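PDB 2FTW: dihydropyrimidinase from Dictyostelium discoideum, which catalyses the reversible, zinc-dependent hydrolytic ring opening of 5,6-dihydrouracil and 5,6-dihydrothymine, the second step of reductive pyrimidine breakdown. Local coordinates for residues F178-V190 with P466-D478. Numbering follows the deposited sequence. Where two conformers were deposited one is given.
Sequences FKRCKELGAIAQV and PFGPVFDGIEQRD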
ATOM      1  N   PHE A 178     -16.224   6.133  24.196  1.00 19.04           N
ATOM      2  CA  PHE A 178     -14.795   6.370  24.045  1.00 19.46           C
ATOM      3  C   PHE A 178     -14.345   7.647  24.769  1.00 19.60           C
ATOM      4  O   PHE A 178     -13.246   7.701  25.309  1.00 18.91           O
ATOM      5  CB  PHE A 178     -14.409   6.488  22.558  1.00 19.18           C
ATOM      6  CG  PHE A 178     -14.420   5.181  21.780  1.00 19.27           C
ATOM      7  CD1 PHE A 178     -14.647   3.945  22.388  1.00 19.72           C
ATOM      8  CD2 PHE A 178     -14.144   5.203  20.406  1.00 18.70           C
ATOM      9  CE1 PHE A 178     -14.642   2.758  21.617  1.00 20.21           C
ATOM     10  CE2 PHE A 178     -14.138   4.048  19.645  1.00 18.88           C
ATOM     11  CZ  PHE A 178     -14.374   2.814  20.253  1.00 19.09           C
ATOM     12  N   LYS A 179     -15.176   8.687  24.751  1.00 20.58           N
ATOM     13  CA  LYS A 179     -14.871   9.917  25.507  1.00 21.30           C
ATOM     14  C   LYS A 179     -14.834   9.631  26.994  1.00 21.16           C
ATOM     15  O   LYS A 179     -14.041  10.198  27.713  1.00 21.51           O
ATOM     16  CB  LYS A 179     -15.909  10.998  25.262  1.00 21.57           C
ATOM     17  CG  LYS A 179     -15.837  11.624  23.913  1.00 22.57           C
ATOM     18  CD  LYS A 179     -17.051  12.492  23.681  1.00 23.20           C
ATOM     19  CE  LYS A 179     -16.899  13.864  24.308  1.00 24.84           C
ATOM     20  NZ  LYS A 179     -18.179  14.612  24.140  1.00 26.49           N
ATOM     21  N   ARG A 180     -15.706   8.739  27.444  1.00 21.84           N
ATOM     22  CA  ARG A 180     -15.790   8.371  28.855  1.00 21.80           C
ATOM     23  C   ARG A 180     -14.578   7.540  29.230  1.00 21.66           C
ATOM     24  O   ARG A 180     -13.952   7.753  30.274  1.00 22.48           O
ATOM     25  CB  ARG A 180     -17.094   7.612  29.121  1.00 22.13           C
ATOM     26  CG  ARG A 180     -17.375   7.297  30.583  1.00 22.27           C
ATOM     27  CD  ARG A 180     -17.295   8.543  31.468  1.00 23.08           C
ATOM     28  NE  ARG A 180     -17.750   8.227  32.817  1.00 23.06           N
ATOM     29  CZ  ARG A 180     -17.586   9.008  33.879  1.00 25.23           C
ATOM     30  NH1 ARG A 180     -16.962  10.176  33.770  1.00 25.29           N
ATOM     31  NH2 ARG A 180     -18.037   8.611  35.063  1.00 26.29           N
ATOM     32  N   CYS A 181     -14.220   6.613  28.357  1.00 21.69           N
ATOM     33  CA  CYS A 181     -12.974   5.870  28.521  1.00 21.30           C
ATOM     34  C   CYS A 181     -11.772   6.805  28.632  1.00 20.64           C
ATOM     35  O   CYS A 181     -10.916   6.632  29.521  1.00 19.14           O
ATOM     36  CB  CYS A 181     -12.774   4.897  27.366  1.00 21.45           C
ATOM     37  SG  CYS A 181     -13.732   3.367  27.552  1.00 23.08           S
ATOM     38  N   LYS A 182     -11.706   7.778  27.725  1.00 20.21           N
ATOM     39  CA  LYS A 182     -10.620   8.753  27.720  0.50 20.70           C
ATOM     40  C   LYS A 182     -10.523   9.445  29.081  1.00 20.61           C
ATOM     41  O   LYS A 182      -9.457   9.528  29.667  1.00 20.30           O
ATOM     42  CB  LYS A 182     -10.836   9.783  26.599  0.50 20.60           C
ATOM     43  CG  LYS A 182      -9.730  10.811  26.446  0.50 20.40           C
ATOM     44  CD  LYS A 182      -9.928  11.647  25.188  0.50 20.89           C
ATOM     45  CE  LYS A 182      -8.856  12.723  25.046  0.50 20.92           C
ATOM     46  NZ  LYS A 182      -9.058  13.555  23.824  0.50 20.45           N
ATOM     47  N   GLU A 183     -11.660   9.933  29.557  1.00 21.28           N
ATOM     48  CA  GLU A 183     -11.780  10.685  30.804  1.00 21.26           C
ATOM     49  C   GLU A 183     -11.328   9.860  32.022  1.00 20.89           C
ATOM     50  O   GLU A 183     -10.708  10.383  32.960  1.00 20.34           O
ATOM     51  CB  GLU A 183     -13.249  11.114  30.926  1.00 21.74           C
ATOM     52  CG  GLU A 183     -13.629  11.948  32.131  1.00 23.31           C
ATOM     53  CD  GLU A 183     -15.062  12.509  32.035  1.00 24.80           C
ATOM     54  OE1 GLU A 183     -15.933  11.876  31.399  1.00 27.90           O
ATOM     55  OE2 GLU A 183     -15.317  13.593  32.609  1.00 30.59           O
ATOM     56  N   LEU A 184     -11.610   8.563  31.986  1.00 20.14           N
ATOM     57  CA  LEU A 184     -11.292   7.682  33.107  1.00 20.01           C
ATOM     58  C   LEU A 184      -9.940   6.997  32.978  1.00 19.61           C
ATOM     59  O   LEU A 184      -9.516   6.286  33.892  1.00 19.75           O
ATOM     60  CB  LEU A 184     -12.396   6.626  33.281  1.00 19.97           C
ATOM     61  CG  LEU A 184     -13.811   7.139  33.545  1.00 19.99           C
ATOM     62  CD1 LEU A 184     -14.791   5.973  33.453  1.00 21.29           C
ATOM     63  CD2 LEU A 184     -13.918   7.831  34.885  1.00 20.50           C
ATOM     64  N   GLY A 185      -9.251   7.211  31.868  1.00 19.03           N
ATOM     65  CA  GLY A 185      -7.981   6.546  31.643  1.00 19.28           C
ATOM     66  C   GLY A 185      -8.107   5.046  31.405  1.00 19.32           C
ATOM     67  O   GLY A 185      -7.232   4.260  31.809  1.00 19.28           O
ATOM     68  N   ALA A 186      -9.185   4.636  30.748  1.00 19.18           N
ATOM     69  CA  ALA A 186      -9.365   3.224  30.391  1.00 19.76           C
ATOM     70  C   ALA A 186      -9.137   3.028  28.892  1.00 19.68           C
ATOM     71  O   ALA A 186      -9.446   3.915  28.092  1.00 19.83           O
ATOM     72  CB  ALA A 186     -10.773   2.743  30.792  1.00 19.45           C
ATOM     73  N   ILE A 187      -8.585   1.877  28.518  1.00 19.66           N
ATOM     74  CA  ILE A 187      -8.562   1.480  27.118  1.00 20.02           C
ATOM     75  C   ILE A 187      -9.964   1.044  26.665  1.00 20.06           C
ATOM     76  O   ILE A 187     -10.746   0.445  27.427  1.00 19.56           O
ATOM     77  CB  ILE A 187      -7.502   0.378  26.803  1.00 20.05           C
ATOM     78  CG1 ILE A 187      -7.328   0.223  25.282  1.00 20.24           C
ATOM     79  CG2 ILE A 187      -7.884  -0.958  27.431  1.00 20.58           C
ATOM     80  CD1 ILE A 187      -5.941  -0.290  24.857  1.00 20.32           C
ATOM     81  N   ALA A 188     -10.272   1.379  25.416  1.00 20.37           N
ATOM     82  CA  ALA A 188     -11.543   1.054  24.791  1.00 19.88           C
ATOM     83  C   ALA A 188     -11.370  -0.141  23.854  1.00 19.91           C
ATOM     84  O   ALA A 188     -10.698  -0.043  22.804  1.00 19.79           O
ATOM     85  CB  ALA A 188     -12.045   2.248  24.017  1.00 20.50           C
ATOM     86  N   GLN A 189     -11.960  -1.270  24.238  1.00 19.16           N
ATOM     87  CA  GLN A 189     -11.971  -2.474  23.394  1.00 19.18           C
ATOM     88  C   GLN A 189     -13.183  -2.527  22.457  1.00 18.29           C
ATOM     89  O   GLN A 189     -14.261  -2.064  22.801  1.00 17.97           O
ATOM     90  CB  GLN A 189     -11.963  -3.723  24.270  1.00 18.74           C
ATOM     91  CG  GLN A 189     -10.715  -3.908  25.098  1.00 19.44           C
ATOM     92  CD  GLN A 189     -10.884  -4.999  26.135  1.00 20.28           C
ATOM     93  OE1 GLN A 189     -11.757  -4.917  27.011  1.00 24.54           O
ATOM     94  NE2 GLN A 189     -10.072  -6.026  26.040  1.00 21.67           N
ATOM     95  N   VAL A 190     -13.022  -3.141  21.294  1.00 18.54           N
ATOM     96  CA  VAL A 190     -14.095  -3.180  20.304  1.00 18.83           C
ATOM     97  C   VAL A 190     -14.228  -4.571  19.645  1.00 18.99           C
ATOM     98  O   VAL A 190     -13.242  -5.105  19.118  1.00 18.07           O
ATOM     99  CB  VAL A 190     -13.870  -2.075  19.223  1.00 18.55           C
ATOM    100  CG1 VAL A 190     -15.059  -1.966  18.292  1.00 19.99           C
ATOM    101  CG2 VAL A 190     -13.610  -0.714  19.870  1.00 18.27           C
ATOM    102  N   PRO A 466      -5.729   2.923  36.182  1.00 23.58           N
ATOM    103  CA  PRO A 466      -5.933   3.667  34.953  1.00 23.49           C
ATOM    104  C   PRO A 466      -4.690   4.464  34.562  1.00 23.26           C
ATOM    105  O   PRO A 466      -3.736   4.553  35.340  1.00 23.12           O
ATOM    106  CB  PRO A 466      -7.082   4.618  35.309  1.00 23.83           C
ATOM    107  CG  PRO A 466      -6.939   4.842  36.760  1.00 23.86           C
ATOM    108  CD  PRO A 466      -6.428   3.545  37.321  1.00 23.51           C
ATOM    109  N   PHE A 467      -4.753   5.058  33.374  1.00 22.50           N
ATOM    110  CA  PHE A 467      -3.693   5.893  32.801  1.00 22.67           C
ATOM    111  C   PHE A 467      -2.327   5.203  32.696  1.00 22.97           C
ATOM    112  O   PHE A 467      -1.292   5.772  33.020  1.00 23.58           O
ATOM    113  CB  PHE A 467      -3.625   7.241  33.504  1.00 21.49           C
ATOM    114  CG  PHE A 467      -4.841   8.079  33.279  1.00 21.58           C
ATOM    115  CD1 PHE A 467      -5.021   8.738  32.061  1.00 19.89           C
ATOM    116  CD2 PHE A 467      -5.817   8.196  34.255  1.00 18.79           C
ATOM    117  CE1 PHE A 467      -6.136   9.502  31.833  1.00 21.17           C
ATOM    118  CE2 PHE A 467      -6.944   8.968  34.037  1.00 20.73           C
ATOM    119  CZ  PHE A 467      -7.111   9.617  32.818  1.00 21.78           C
ATOM    120  N   GLY A 468      -2.355   3.967  32.212  1.00 23.09           N
ATOM    121  CA  GLY A 468      -1.157   3.215  31.937  1.00 22.72           C
ATOM    122  C   GLY A 468      -0.498   3.611  30.634  1.00 23.03           C
ATOM    123  O   GLY A 468      -0.899   4.585  29.974  1.00 22.61           O
ATOM    124  N   PRO A 469       0.543   2.856  30.248  1.00 23.13           N
ATOM    125  CA  PRO A 469       1.314   3.060  29.028  1.00 22.74           C
ATOM    126  C   PRO A 469       0.508   3.422  27.777  1.00 22.32           C
ATOM    127  O   PRO A 469       0.990   4.183  26.949  1.00 21.91           O
ATOM    128  CB  PRO A 469       1.994   1.711  28.837  1.00 23.11           C
ATOM    129  CG  PRO A 469       2.237   1.233  30.228  1.00 23.25           C
ATOM    130  CD  PRO A 469       1.061   1.715  31.029  1.00 23.33           C
ATOM    131  N   VAL A 470      -0.705   2.891  27.643  1.00 21.94           N
ATOM    132  CA  VAL A 470      -1.509   3.150  26.454  1.00 21.85           C
ATOM    133  C   VAL A 470      -1.922   4.636  26.356  1.00 21.53           C
ATOM    134  O   VAL A 470      -2.336   5.089  25.307  1.00 20.64           O
ATOM    135  CB  VAL A 470      -2.738   2.207  26.335  1.00 21.31           C
ATOM    136  CG1 VAL A 470      -2.318   0.740  26.353  1.00 22.01           C
ATOM    137  CG2 VAL A 470      -3.762   2.486  27.392  1.00 22.13           C
ATOM    138  N   PHE A 471      -1.761   5.370  27.452  1.00 21.93           N
ATOM    139  CA  PHE A 471      -2.038   6.800  27.520  1.00 22.27           C
ATOM    140  C   PHE A 471      -0.802   7.678  27.460  1.00 22.35           C
ATOM    141  O   PHE A 471      -0.922   8.897  27.539  1.00 22.26           O
ATOM    142  CB  PHE A 471      -2.857   7.112  28.784  1.00 22.56           C
ATOM    143  CG  PHE A 471      -4.313   6.825  28.621  1.00 22.39           C
ATOM    144  CD1 PHE A 471      -4.799   5.548  28.821  1.00 21.70           C
ATOM    145  CD2 PHE A 471      -5.187   7.827  28.205  1.00 23.42           C
ATOM    146  CE1 PHE A 471      -6.144   5.268  28.634  1.00 22.53           C
ATOM    147  CE2 PHE A 471      -6.539   7.567  28.017  1.00 22.78           C
ATOM    148  CZ  PHE A 471      -7.022   6.283  28.228  1.00 22.89           C
ATOM    149  N   ASP A 472       0.380   7.085  27.283  1.00 23.06           N
ATOM    150  CA  ASP A 472       1.609   7.880  27.141  1.00 23.45           C
ATOM    151  C   ASP A 472       1.538   8.631  25.809  1.00 23.69           C
ATOM    152  O   ASP A 472       1.170   8.050  24.788  1.00 22.96           O
ATOM    153  CB  ASP A 472       2.878   7.007  27.172  1.00 23.86           C
ATOM    154  CG  ASP A 472       3.112   6.304  28.525  1.00 25.41           C
ATOM    155  OD1 ASP A 472       2.441   6.616  29.532  1.00 27.13           O
ATOM    156  OD2 ASP A 472       3.982   5.410  28.563  1.00 25.48           O
ATOM    157  N   GLY A 473       1.853   9.926  25.828  1.00 24.00           N
ATOM    158  CA  GLY A 473       1.797  10.762  24.626  1.00 24.10           C
ATOM    159  C   GLY A 473       0.492  11.498  24.359  1.00 24.63           C
ATOM    160  O   GLY A 473       0.466  12.480  23.613  1.00 25.38           O
ATOM    161  N   ILE A 474      -0.598  11.039  24.957  1.00 24.94           N
ATOM    162  CA  ILE A 474      -1.925  11.553  24.630  1.00 25.06           C
ATOM    163  C   ILE A 474      -2.175  12.975  25.142  1.00 24.93           C
ATOM    164  O   ILE A 474      -2.833  13.769  24.475  1.00 24.39           O
ATOM    165  CB  ILE A 474      -2.992  10.589  25.131  1.00 25.06           C
ATOM    166  CG1 ILE A 474      -2.910   9.326  24.279  1.00 25.93           C
ATOM    167  CG2 ILE A 474      -4.380  11.201  25.040  1.00 25.11           C
ATOM    168  CD1 ILE A 474      -3.879   8.306  24.663  1.00 26.67           C
ATOM    169  N   GLU A 475      -1.656  13.301  26.319  1.00 25.04           N
ATOM    170  CA  GLU A 475      -1.760  14.668  26.801  1.00 25.23           C
ATOM    171  C   GLU A 475      -1.110  15.631  25.779  1.00 25.23           C
ATOM    172  O   GLU A 475      -1.698  16.654  25.431  1.00 25.60           O
ATOM    173  CB  GLU A 475      -1.130  14.790  28.179  1.00 25.47           C
ATOM    174  N   GLN A 476       0.065  15.271  25.257  1.00 25.21           N
ATOM    175  CA  GLN A 476       0.743  16.094  24.261  1.00 25.63           C
ATOM    176  C   GLN A 476      -0.014  16.134  22.934  1.00 25.80           C
ATOM    177  O   GLN A 476      -0.129  17.195  22.312  1.00 24.91           O
ATOM    178  CB  GLN A 476       2.181  15.611  24.031  1.00 25.77           C
ATOM    179  CG  GLN A 476       3.023  16.542  23.163  1.00 25.52           C
ATOM    180  CD  GLN A 476       3.277  17.910  23.801  1.00 27.02           C
ATOM    181  OE1 GLN A 476       3.357  18.032  25.018  1.00 29.20           O
ATOM    182  NE2 GLN A 476       3.432  18.939  22.967  1.00 27.64           N
ATOM    183  N   ARG A 477      -0.531  14.981  22.504  1.00 26.36           N
ATOM    184  CA  ARG A 477      -1.377  14.933  21.316  1.00 27.05           C
ATOM    185  C   ARG A 477      -2.577  15.868  21.443  1.00 27.30           C
ATOM    186  O   ARG A 477      -2.870  16.594  20.500  1.00 26.89           O
ATOM    187  CB  ARG A 477      -1.844  13.504  21.013  1.00 27.37           C
ATOM    188  CG  ARG A 477      -0.792  12.690  20.311  1.00 27.27           C
ATOM    189  CD  ARG A 477      -1.235  11.269  20.030  1.00 27.59           C
ATOM    190  NE  ARG A 477      -0.131  10.539  19.428  1.00 27.99           N
ATOM    191  CZ  ARG A 477      -0.201   9.302  18.952  1.00 28.66           C
ATOM    192  NH1 ARG A 477      -1.337   8.627  18.992  1.00 30.00           N
ATOM    193  NH2 ARG A 477       0.883   8.745  18.417  1.00 27.74           N
ATOM    194  N   ASP A 478      -3.257  15.848  22.597  1.00 27.72           N
ATOM    195  CA  ASP A 478      -4.412  16.734  22.831  1.00 28.46           C
ATOM    196  C   ASP A 478      -4.000  18.206  22.681  1.00 28.81           C
ATOM    197  O   ASP A 478      -4.718  19.009  22.063  1.00 28.08           O
ATOM    198  CB  ASP A 478      -5.039  16.511  24.224  1.00 28.71           C
ATOM    199  CG  ASP A 478      -5.803  15.178  24.344  1.00 30.58           C
ATOM    200  OD1 ASP A 478      -6.360  14.681  23.331  1.00 33.98           O
ATOM    201  OD2 ASP A 478      -5.858  14.628  25.465  1.00 31.77           O
TER
HETATM  202  O   HOH W   1      -4.910   2.339  31.062  1.00 21.01           O
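Gly185 lies against two phenylalanine rings, Phe467 and Phe471, and its bare CA makes a CH-pi contact with each. Gly185 CA lies 3.4 Å from the centroid of the Phe467 ring, 10° off the normal. From the centroid of the Phe471 ring, Gly185 CA is 4.0 Å away. Glycine suits the place twice over: its positive phi ends helix 171-184 in a Schellman motif, and the absence of a side chain lets the Phe467 face close onto CA. The chain turn also presents Gly185 O, which takes the N-H of Phe467 on a lone pair in the carbonyl plane (N to O 3.0 Å, nearly straight at 169°). A water donating to the same oxygen accepts from Gly468 N, so two bonds grip this carbonyl.

Phe471 can be followed outward. Its CB points at 178-190. Along one side of the ring, CD1 and then CE1 run by the Gly185 carbonyl, with Phe471 CE1 3.4 Å from Gly185 C; along the other, CE2 looks to Lys182 O. At the tip, Phe471 CZ meets Ala186 O, 3.4 Å away at the ring edge. A flat, apolar side chain thus fits against the backbone of the helix end, while Ile187 CD1 touches Val470 CG1 nearby.

In one of its two modelled conformers Lys182, extended with CG anti to the backbone N (chi1 -177°), spans the gap to the oppositely charged Asp478. Lys182 NZ meets Asp478 OD1 at 3.0 Å from above the carboxylate plane, a hydrogen-bonded salt bridge that may not be permanent; NZ also donates to Val239 O.

The 466-478 segment packs across the turn joining helix 171-184 to strand 188-190 of the (beta-alpha)8 barrel. Pro466 touches helix 139-151, Ile474 reaches Pro242 before strand 243-245, and Gln476 and Arg477 hydrogen-bond to the backbone oxygens of Asn364 and Gly366 of a neighbouring subunit.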